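Local atomic coordinates of alpha-amylase (Eubacterium rectale DSM 17629, PDB entry 6AZ5), a protein that probably binds starch through its family 41 carbohydrate-binding module, which belongs to a surface-anchored amylase of a gut bacterium. Residues A[71-76]-A[102-107]; A[24-29]-A[77-82]; A[40-45]-A[49-54]. All coordinates share one frame; numbering follows the deposited sequence.

The three contacts knit one compact, all-beta module. Along the chain the order is 24-29, 40-45, 49-54, 71-76, 77-82 and 102-107, so contact 3 is a local hairpin completed before contact 1 begins, whereas the segments of contacts 1 and 2 alternate. Contacts 1 and 2 have centres about 8 Å apart and draw on strands 66-72 and 24-29, neighbours in one sheet; Tyr73 N probably bonds to Gly82 O. Contact 3 lies about 14 Å from contact 1 and about 20 Å from contact 2, centre to centre, and meets contact 1 where Trp51 packs on Tyr102 and Val103. Paired strands thus form a common scaffold that carries the tryptophan-bearing loop of contact 2 at the surface.

Contact 1. Residues A[71-76]-A[102-107]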
loop_
_atom_site.group_PDB
_atom_site.type_symbol
_atom_site.label_atom_id
_atom_site.label_comp_id
_atom_site.label_asym_id
_atom_site.label_seq_id
_atom_site.Cartn_x
_atom_site.Cartn_y
_atom_site.Cartn_z
ATOM N N ALA A 71 6.844 0.723 1.635
ATOM C CA ALA A 71 6.565 2.061 1.137
ATOM C C ALA A 71 7.863 2.825 0.843
ATOM O O ALA A 71 8.882 2.581 1.486
ATOM C CB ALA A 71 5.715 2.823 2.135
ATOM N N ARG A 72 7.823 3.728 -0.138
ATOM C CA ARG A 72 8.932 4.649 -0.410
ATOM C C ARG A 72 8.389 6.072 -0.445
ATOM O O ARG A 72 7.339 6.322 -1.037
ATOM C CB ARG A 72 9.636 4.301 -1.719
ATOM C CG ARG A 72 10.226 2.909 -1.739
ATOM C CD ARG A 72 11.128 2.710 -2.941
ATOM N NE ARG A 72 10.455 3.102 -4.175
ATOM C CZ ARG A 72 11.034 3.139 -5.370
ATOM N NH1 ARG A 72 12.310 2.801 -5.500
ATOM N NH2 ARG A 72 10.335 3.517 -6.435
ATOM N N TYR A 73 9.097 7.001 0.195
ATOM C CA TYR A 73 8.523 8.309 0.524
ATOM C C TYR A 73 8.652 9.368 -0.569
ATOM O O TYR A 73 7.838 10.292 -0.647
ATOM C CB TYR A 73 9.160 8.850 1.809
ATOM C CG TYR A 73 9.027 7.935 3.007
ATOM C CD1 TYR A 73 7.949 7.071 3.131
ATOM C CD2 TYR A 73 9.984 7.936 4.011
ATOM C CE1 TYR A 73 7.830 6.231 4.224
ATOM C CE2 TYR A 73 9.874 7.103 5.108
ATOM C CZ TYR A 73 8.796 6.251 5.210
ATOM O OH TYR A 73 8.684 5.421 6.302
ATOM N N ASP A 74 9.678 9.251 -1.400
ATOM C CA ASP A 74 9.917 10.246 -2.442
ATOM C C ASP A 74 10.636 9.586 -3.607
ATOM O O ASP A 74 11.867 9.564 -3.655
ATOM C CB ASP A 74 10.733 11.420 -1.890
ATOM C CG ASP A 74 10.732 12.631 -2.818
ATOM O OD1 ASP A 74 10.351 12.495 -3.999
ATOM O OD2 ASP A 74 11.123 13.727 -2.360
ATOM N N ASN A 75 9.867 9.048 -4.546
ATOM C CA ASN A 75 10.449 8.245 -5.615
ATOM C C ASN A 75 11.163 9.086 -6.672
ATOM O O ASN A 75 11.766 8.543 -7.596
ATOM C CB ASN A 75 9.380 7.368 -6.274
ATOM C CG ASN A 75 8.215 8.171 -6.837
ATOM O OD1 ASN A 75 8.283 9.392 -6.973
ATOM N ND2 ASN A 75 7.135 7.472 -7.173
ATOM N N THR A 76 11.095 10.407 -6.531
ATOM C CA THR A 76 11.872 11.296 -7.387
ATOM C C THR A 76 13.344 11.230 -6.983
ATOM O O THR A 76 14.220 11.685 -7.720
ATOM C CB THR A 76 11.375 12.756 -7.315
ATOM O OG1 THR A 76 11.627 13.294 -6.011
ATOM C CG2 THR A 76 9.881 12.839 -7.622
ATOM N N TYR A 102 -2.243 -0.431 5.254
ATOM C CA TYR A 102 -0.817 -0.393 5.483
ATOM C C TYR A 102 -0.480 0.872 6.259
ATOM O O TYR A 102 -0.442 1.969 5.706
ATOM C CB TYR A 102 -0.072 -0.478 4.145
ATOM C CG TYR A 102 1.438 -0.411 4.206
ATOM C CD1 TYR A 102 2.125 -0.602 5.398
ATOM C CD2 TYR A 102 2.183 -0.228 3.043
ATOM C CE1 TYR A 102 3.507 -0.555 5.442
ATOM C CE2 TYR A 102 3.566 -0.190 3.074
ATOM C CZ TYR A 102 4.223 -0.355 4.279
ATOM O OH TYR A 102 5.598 -0.321 4.324
ATOM N N VAL A 103 -0.265 0.698 7.558
ATOM C CA VAL A 103 0.277 1.759 8.390
ATOM C C VAL A 103 1.792 1.655 8.344
ATOM O O VAL A 103 2.350 0.591 8.607
ATOM C CB VAL A 103 -0.220 1.674 9.846
ATOM C CG1 VAL A 103 0.666 2.509 10.762
ATOM C CG2 VAL A 103 -1.670 2.129 9.937
ATOM N N ASP A 104 2.445 2.752 7.967
ATOM C CA ASP A 104 3.897 2.818 7.954
ATOM C C ASP A 104 4.420 2.360 9.310
ATOM O O ASP A 104 4.023 2.901 10.343
ATOM C CB ASP A 104 4.369 4.239 7.637
ATOM C CG ASP A 104 5.856 4.309 7.377
ATOM O OD1 ASP A 104 6.266 4.050 6.227
ATOM O OD2 ASP A 104 6.619 4.609 8.321
ATOM N N GLY A 105 5.274 1.340 9.305
ATOM C CA GLY A 105 5.793 0.778 10.538
ATOM C C GLY A 105 5.332 -0.640 10.850
ATOM O O GLY A 105 5.755 -1.226 11.846
ATOM N N SER A 106 4.477 -1.200 9.997
ATOM C CA SER A 106 3.968 -2.556 10.217
ATOM C C SER A 106 3.469 -3.228 8.937
ATOM O O SER A 106 3.220 -2.566 7.930
ATOM C CB SER A 106 2.845 -2.532 11.262
ATOM O OG SER A 106 1.937 -1.469 11.019
ATOM N N ASP A 107 3.335 -4.551 8.985
ATOM C CA ASP A 107 2.734 -5.309 7.896
ATOM C C ASP A 107 1.342 -4.759 7.566
ATOM O O ASP A 107 0.615 -4.323 8.463
ATOM C CB ASP A 107 2.641 -6.796 8.259
ATOM C CG ASP A 107 3.930 -7.561 7.983
ATOM O OD1 ASP A 107 4.672 -7.181 7.056
ATOM O OD2 ASP A 107 4.191 -8.563 8.684
#
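The edge of the Tyr73 ring is where Asp104 arrives, with OD1 close to the ring plane, and the edge of the Tyr102 ring receives the backbone N of Ala71. Tyr102 also meets the ring of Tyr9, their planes about 60° apart. At the first edge, Tyr73 OH donates to Asp104 OD1 over 2.8 Å, on the syn side and somewhat out of the carboxylate plane. The two side chains come from opposite directions, and the carboxylate is turned 53° from the phenol ring. Tyr9 OH binds the same OD1, so two tyrosine hydroxyls grip one oxygen. At the second edge, Ala71 N donates to Tyr102 OH at 3.1 Å, and that hydroxyl also pairs with Asp84 OD2. With CG anti to the backbone N (chi1 178°), the Tyr102 ring extends toward strand 66-72 and lets Ala71 CB pack on CE2 at 3.8 Å. Asp104 sits in a turn closed by Ser106 N to Val103 O, 3.1 Å, with Gly105 at the third position. This is a type II beta turn, placed where strand 99-103 leaves the sheet of the beta-sandwich fold known for family 41 modules.

Contact 2. Residues A[24-29]-A[77-82]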
loop_
_atom_site.group_PDB
_atom_site.type_symbol
_atom_site.label_atom_id
_atom_site.label_comp_id
_atom_site.label_asym_id
_atom_site.label_seq_id
_atom_site.Cartn_x
_atom_site.Cartn_y
_atom_site.Cartn_z
ATOM N N ASP A 24 5.238 5.757 -3.298
ATOM C CA ASP A 24 4.856 4.493 -3.922
ATOM C C ASP A 24 5.092 3.290 -3.012
ATOM O O ASP A 24 5.426 3.430 -1.831
ATOM C CB ASP A 24 5.582 4.292 -5.270
ATOM C CG ASP A 24 7.105 4.178 -5.141
ATOM O OD1 ASP A 24 7.613 3.681 -4.114
ATOM O OD2 ASP A 24 7.806 4.573 -6.100
ATOM N N LEU A 25 4.878 2.113 -3.582
ATOM C CA LEU A 25 5.196 0.853 -2.943
ATOM C C LEU A 25 6.182 0.114 -3.824
ATOM O O LEU A 25 5.973 0.008 -5.031
ATOM C CB LEU A 25 3.947 -0.009 -2.740
ATOM C CG LEU A 25 2.761 0.527 -1.953
ATOM C CD1 LEU A 25 1.626 -0.497 -1.979
ATOM C CD2 LEU A 25 3.173 0.867 -0.516
ATOM N N TRP A 26 7.253 -0.389 -3.226
ATOM C CA TRP A 26 8.133 -1.311 -3.922
ATOM C C TRP A 26 7.678 -2.726 -3.593
ATOM O O TRP A 26 7.709 -3.136 -2.438
ATOM C CB TRP A 26 9.588 -1.099 -3.515
ATOM C CG TRP A 26 10.545 -1.804 -4.405
ATOM C CD1 TRP A 26 11.119 -3.022 -4.194
ATOM C CD2 TRP A 26 11.039 -1.338 -5.665
ATOM N NE1 TRP A 26 11.948 -3.341 -5.242
ATOM C CE2 TRP A 26 11.916 -2.319 -6.159
ATOM C CE3 TRP A 26 10.826 -0.179 -6.423
ATOM C CZ2 TRP A 26 12.577 -2.185 -7.378
ATOM C CZ3 TRP A 26 11.487 -0.044 -7.627
ATOM C CH2 TRP A 26 12.351 -1.042 -8.094
ATOM N N MET A 27 7.241 -3.471 -4.600
ATOM C CA MET A 27 6.634 -4.769 -4.334
ATOM C C MET A 27 7.319 -5.891 -5.094
ATOM O O MET A 27 7.897 -5.666 -6.159
ATOM C CB MET A 27 5.143 -4.727 -4.677
ATOM C CG MET A 27 4.422 -3.518 -4.117
ATOM S SD MET A 27 2.664 -3.496 -4.534
ATOM C CE MET A 27 2.024 -4.691 -3.361
ATOM N N TRP A 28 7.267 -7.094 -4.526
ATOM C CA TRP A 28 7.834 -8.278 -5.166
ATOM C C TRP A 28 7.052 -9.547 -4.808
ATOM O O TRP A 28 6.243 -9.542 -3.882
ATOM C CB TRP A 28 9.307 -8.433 -4.792
ATOM C CG TRP A 28 9.574 -8.659 -3.330
ATOM C CD1 TRP A 28 9.775 -9.858 -2.719
ATOM C CD2 TRP A 28 9.695 -7.662 -2.302
ATOM N NE1 TRP A 28 10.005 -9.675 -1.380
ATOM C CE2 TRP A 28 9.965 -8.339 -1.098
ATOM C CE3 TRP A 28 9.596 -6.269 -2.286
ATOM C CZ2 TRP A 28 10.129 -7.670 0.115
ATOM C CZ3 TRP A 28 9.768 -5.606 -1.085
ATOM C CH2 TRP A 28 10.027 -6.306 0.101
ATOM N N ASN A 29 7.296 -10.616 -5.564
ATOM C CA ASN A 29 6.533 -11.874 -5.499
ATOM C C ASN A 29 5.077 -11.745 -5.937
ATOM O O ASN A 29 4.551 -10.644 -6.074
ATOM C CB ASN A 29 6.578 -12.482 -4.093
ATOM C CG ASN A 29 7.987 -12.773 -3.635
ATOM O OD1 ASN A 29 8.358 -12.454 -2.507
ATOM N ND2 ASN A 29 8.792 -13.366 -4.517
ATOM N N LYS A 77 13.608 10.659 -5.808
ATOM C CA LYS A 77 14.975 10.468 -5.331
ATOM C C LYS A 77 15.296 8.985 -5.200
ATOM O O LYS A 77 16.273 8.617 -4.555
ATOM C CB LYS A 77 15.193 11.162 -3.983
ATOM C CG LYS A 77 14.578 12.549 -3.869
ATOM C CD LYS A 77 15.077 13.473 -4.967
ATOM C CE LYS A 77 14.341 14.805 -4.946
ATOM N NZ LYS A 77 14.470 15.535 -6.242
ATOM N N GLY A 78 14.473 8.139 -5.814
ATOM C CA GLY A 78 14.642 6.702 -5.697
ATOM C C GLY A 78 14.528 6.258 -4.249
ATOM O O GLY A 78 13.699 6.767 -3.496
ATOM N N TRP A 79 15.370 5.314 -3.854
ATOM C CA TRP A 79 15.400 4.853 -2.471
ATOM C C TRP A 79 15.930 5.932 -1.536
ATOM O O TRP A 79 15.560 5.985 -0.361
ATOM C CB TRP A 79 16.253 3.593 -2.351
ATOM C CG TRP A 79 15.607 2.396 -2.964
ATOM C CD1 TRP A 79 15.813 1.902 -4.217
ATOM C CD2 TRP A 79 14.635 1.545 -2.350
ATOM N NE1 TRP A 79 15.034 0.787 -4.421
ATOM C CE2 TRP A 79 14.301 0.547 -3.289
ATOM C CE3 TRP A 79 14.012 1.530 -1.098
ATOM C CZ2 TRP A 79 13.371 -0.454 -3.016
ATOM C CZ3 TRP A 79 13.092 0.536 -0.829
ATOM C CH2 TRP A 79 12.780 -0.443 -1.782
ATOM N N ASP A 80 16.786 6.798 -2.071
ATOM C CA ASP A 80 17.423 7.846 -1.281
ATOM C C ASP A 80 16.400 8.840 -0.748
ATOM O O ASP A 80 16.676 9.579 0.195
ATOM C CB ASP A 80 18.485 8.574 -2.110
ATOM C CG ASP A 80 19.548 7.630 -2.656
ATOM O OD1 ASP A 80 19.859 6.623 -1.980
ATOM O OD2 ASP A 80 20.070 7.894 -3.760
ATOM N N GLY A 81 15.215 8.849 -1.348
ATOM C CA GLY A 81 14.124 9.668 -0.850
ATOM C C GLY A 81 13.537 9.114 0.436
ATOM O O GLY A 81 12.715 9.761 1.083
ATOM N N GLY A 82 13.964 7.910 0.807
ATOM C CA GLY A 82 13.470 7.270 2.011
ATOM C C GLY A 82 12.457 6.169 1.753
ATOM O O GLY A 82 11.675 6.233 0.807
#
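Trp26 and Trp79 meet in a T-shaped (edge-to-face) aromatic pair on the surface of the beta-sandwich module, Trp26 from strand 24-29 and Trp79 from the loop after strand 66-72. Surface tryptophans are a familiar means by which carbohydrate-binding modules hold sugar rings, and the setting of this pair is consistent with such a role.

The aromatic contact is the direct link between the two segments. The six-membered ring of Trp79 turns its edge toward the five-membered ring of Trp26, with centroids 4.9 Å apart and planes at 62°. Trp26 has CG anti to the backbone N (chi1 -167°), which carries its indole out from the sheet to present a face to Trp79.

A charged group, Arg72, adjoins both indoles. It makes a cation-pi contact with Trp79, and Arg72 NH1 packs at 3.5 Å from Trp26 CE3. The guanidinium is held in turn by a salt bridge from Arg72 NH2 to Asp24 OD2, an oxygen that also accepts from Ser35 and Asn75.

Backbone bonding shapes the loop, where Gly82 N reaches Trp79 O over 2.8 Å. In the aromatic pair, Trp79 CZ2 sits over one face of the Trp26 indole, offset toward its rim and 3.4 Å from Trp26 CG, while Trp79 CH2 lies 3.7 Å from Trp26 CB.

Contact 3. Residues A[40-45]-A[49-54]; sequences GTYYDA and VTWFKQ
Tyr42 and Trp51 form the central hydrogen-bonded pair of an antiparallel beta hairpin, in which the pairs Gly40-Lys53, Tyr42-Trp51 and Asp44-Val49 satisfy one another's backbone groups. Tyr42 N donates to Trp51 O and Trp51 N returns to Tyr42 O, each over 2.9 Å, the second bond almost perfectly straight (179°). At the turn end Asp44 N gives its hydrogen to Val49 O at 2.8 Å, and Val49 N to Asp44 O; at the other end Lys53 N reaches Gly40 O at 2.8 Å, while the return from Gly40 N is weak. Thr41 O takes a 2.6 Å bond from a water that also accepts from Lys53 NZ, whose direct reach to the same oxygen is weak.

The indole adds a further bond. Trp51 NE1 lies alongside Asp44 and donates to OD2 at 3.1 Å, in its own ring plane and on the anti side of the carboxylate; CG of Trp51 lies beside the backbone N (chi1 -58°), which swings the indole to that oxygen. OD2 also accepts from Asn47, and OD1 pairs with Lys112. With a phenylalanine in its place, this indole N-H would be missing, and the carboxylate would probably lose its tie to the opposing strand. A buried acid is therefore paid for by three partners, which probably keeps it ionised and pins the hairpin's turn to the C-terminal tail.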
loop_
_atom_site.group_PDB
_atom_site.type_symbol
_atom_site.label_atom_id
_atom_site.label_comp_id
_atom_site.label_asym_id
_atom_site.label_seq_id
_atom_site.Cartn_x
_atom_site.Cartn_y
_atom_site.Cartn_z
ATOM N N GLY A 40 -4.560 8.152 -5.528
ATOM C CA GLY A 40 -5.818 8.583 -4.949
ATOM C C GLY A 40 -5.749 8.699 -3.441
ATOM O O GLY A 40 -4.719 8.414 -2.836
ATOM N N THR A 41 -6.845 9.139 -2.829
ATOM C CA THR A 41 -6.918 9.207 -1.375
ATOM C C THR A 41 -8.198 8.568 -0.861
ATOM O O THR A 41 -9.177 8.428 -1.595
ATOM C CB THR A 41 -6.868 10.659 -0.843
ATOM O OG1 THR A 41 -8.089 11.330 -1.173
ATOM C CG2 THR A 41 -5.691 11.419 -1.430
ATOM N N TYR A 42 -8.178 8.193 0.410
ATOM C CA TYR A 42 -9.376 7.739 1.101
ATOM C C TYR A 42 -9.492 8.447 2.440
ATOM O O TYR A 42 -8.598 8.337 3.280
ATOM C CB TYR A 42 -9.345 6.226 1.303
ATOM C CG TYR A 42 -10.330 5.713 2.331
ATOM C CD1 TYR A 42 -11.697 5.775 2.103
ATOM C CD2 TYR A 42 -9.890 5.143 3.518
ATOM C CE1 TYR A 42 -12.599 5.294 3.032
ATOM C CE2 TYR A 42 -10.787 4.659 4.455
ATOM C CZ TYR A 42 -12.138 4.735 4.206
ATOM O OH TYR A 42 -13.034 4.256 5.136
ATOM N N TYR A 43 -10.583 9.177 2.650
ATOM C CA TYR A 43 -10.765 9.829 3.937
ATOM C C TYR A 43 -11.370 8.877 4.956
ATOM O O TYR A 43 -12.488 8.389 4.792
ATOM C CB TYR A 43 -11.637 11.069 3.828
ATOM C CG TYR A 43 -11.743 11.781 5.154
ATOM C CD1 TYR A 43 -10.624 12.360 5.736
ATOM C CD2 TYR A 43 -12.950 11.845 5.843
ATOM C CE1 TYR A 43 -10.704 12.997 6.956
ATOM C CE2 TYR A 43 -13.041 12.488 7.065
ATOM C CZ TYR A 43 -11.912 13.060 7.616
ATOM O OH TYR A 43 -11.981 13.698 8.834
ATOM N N ASP A 44 -10.606 8.629 6.014
ATOM C CA ASP A 44 -11.006 7.759 7.106
ATOM C C ASP A 44 -11.768 8.564 8.152
ATOM O O ASP A 44 -11.171 9.114 9.070
ATOM C CB ASP A 44 -9.763 7.109 7.714
ATOM C CG ASP A 44 -10.078 6.115 8.809
ATOM O OD1 ASP A 44 -11.220 6.088 9.314
ATOM O OD2 ASP A 44 -9.154 5.356 9.173
ATOM N N ALA A 45 -13.088 8.612 8.023
ATOM C CA ALA A 45 -13.910 9.413 8.922
ATOM C C ALA A 45 -13.881 8.901 10.366
ATOM O O ALA A 45 -14.171 9.656 11.294
ATOM C CB ALA A 45 -15.338 9.462 8.413
ATOM N N VAL A 49 -8.394 10.664 9.632
ATOM C CA VAL A 49 -7.137 10.792 8.899
ATOM C C VAL A 49 -7.347 10.475 7.414
ATOM O O VAL A 49 -8.367 9.898 7.028
ATOM C CB VAL A 49 -6.051 9.863 9.460
ATOM C CG1 VAL A 49 -5.755 10.209 10.912
ATOM C CG2 VAL A 49 -6.478 8.402 9.321
ATOM N N THR A 50 -6.378 10.845 6.582
ATOM C CA THR A 50 -6.464 10.564 5.149
ATOM C C THR A 50 -5.400 9.557 4.709
ATOM O O THR A 50 -4.225 9.686 5.054
ATOM C CB THR A 50 -6.329 11.855 4.318
ATOM O OG1 THR A 50 -7.376 12.761 4.684
ATOM C CG2 THR A 50 -6.432 11.554 2.831
ATOM N N TRP A 51 -5.824 8.547 3.956
ATOM C CA TRP A 51 -4.911 7.528 3.449
ATOM C C TRP A 51 -4.554 7.776 1.987
ATOM O O TRP A 51 -5.364 8.311 1.236
ATOM C CB TRP A 51 -5.527 6.129 3.566
ATOM C CG TRP A 51 -5.930 5.694 4.942
ATOM C CD1 TRP A 51 -6.993 6.148 5.674
ATOM C CD2 TRP A 51 -5.307 4.673 5.727
ATOM N NE1 TRP A 51 -7.052 5.488 6.880
ATOM C CE2 TRP A 51 -6.028 4.576 6.936
ATOM C CE3 TRP A 51 -4.202 3.840 5.536
ATOM C CZ2 TRP A 51 -5.682 3.680 7.939
ATOM C CZ3 TRP A 51 -3.859 2.950 6.533
ATOM C CH2 TRP A 51 -4.595 2.877 7.720
ATOM N N PHE A 52 -3.346 7.380 1.588
ATOM C CA PHE A 52 -3.044 7.197 0.168
ATOM C C PHE A 52 -3.786 5.951 -0.307
ATOM O O PHE A 52 -3.894 4.981 0.437
ATOM C CB PHE A 52 -1.537 7.022 -0.083
ATOM C CG PHE A 52 -0.714 8.244 0.216
ATOM C CD1 PHE A 52 -0.182 8.444 1.480
ATOM C CD2 PHE A 52 -0.457 9.184 -0.772
ATOM C CE1 PHE A 52 0.581 9.561 1.756
ATOM C CE2 PHE A 52 0.302 10.304 -0.503
ATOM C CZ PHE A 52 0.823 10.494 0.763
ATOM N N LYS A 53 -4.290 5.950 -1.534
ATOM C CA LYS A 53 -4.899 4.728 -2.040
ATOM C C LYS A 53 -4.443 4.411 -3.453
ATOM O O LYS A 53 -4.041 5.297 -4.208
ATOM C CB LYS A 53 -6.430 4.822 -1.987
ATOM C CG LYS A 53 -7.076 5.323 -3.258
ATOM C CD LYS A 53 -8.588 5.431 -3.119
ATOM C CE LYS A 53 -9.195 6.130 -4.334
ATOM N NZ LYS A 53 -10.599 6.543 -4.080
ATOM N N GLN A 54 -4.490 3.127 -3.790
ATOM C CA GLN A 54 -4.319 2.676 -5.161
ATOM C C GLN A 54 -4.905 1.278 -5.299
ATOM O O GLN A 54 -5.104 0.580 -4.304
ATOM C CB GLN A 54 -2.850 2.681 -5.566
ATOM C CG GLN A 54 -1.983 1.707 -4.793
ATOM C CD GLN A 54 -0.562 1.662 -5.326
ATOM O OE1 GLN A 54 -0.337 1.420 -6.512
ATOM N NE2 GLN A 54 0.403 1.918 -4.453
HETATM O O HOH W 1 -11.151 9.425 -2.988
#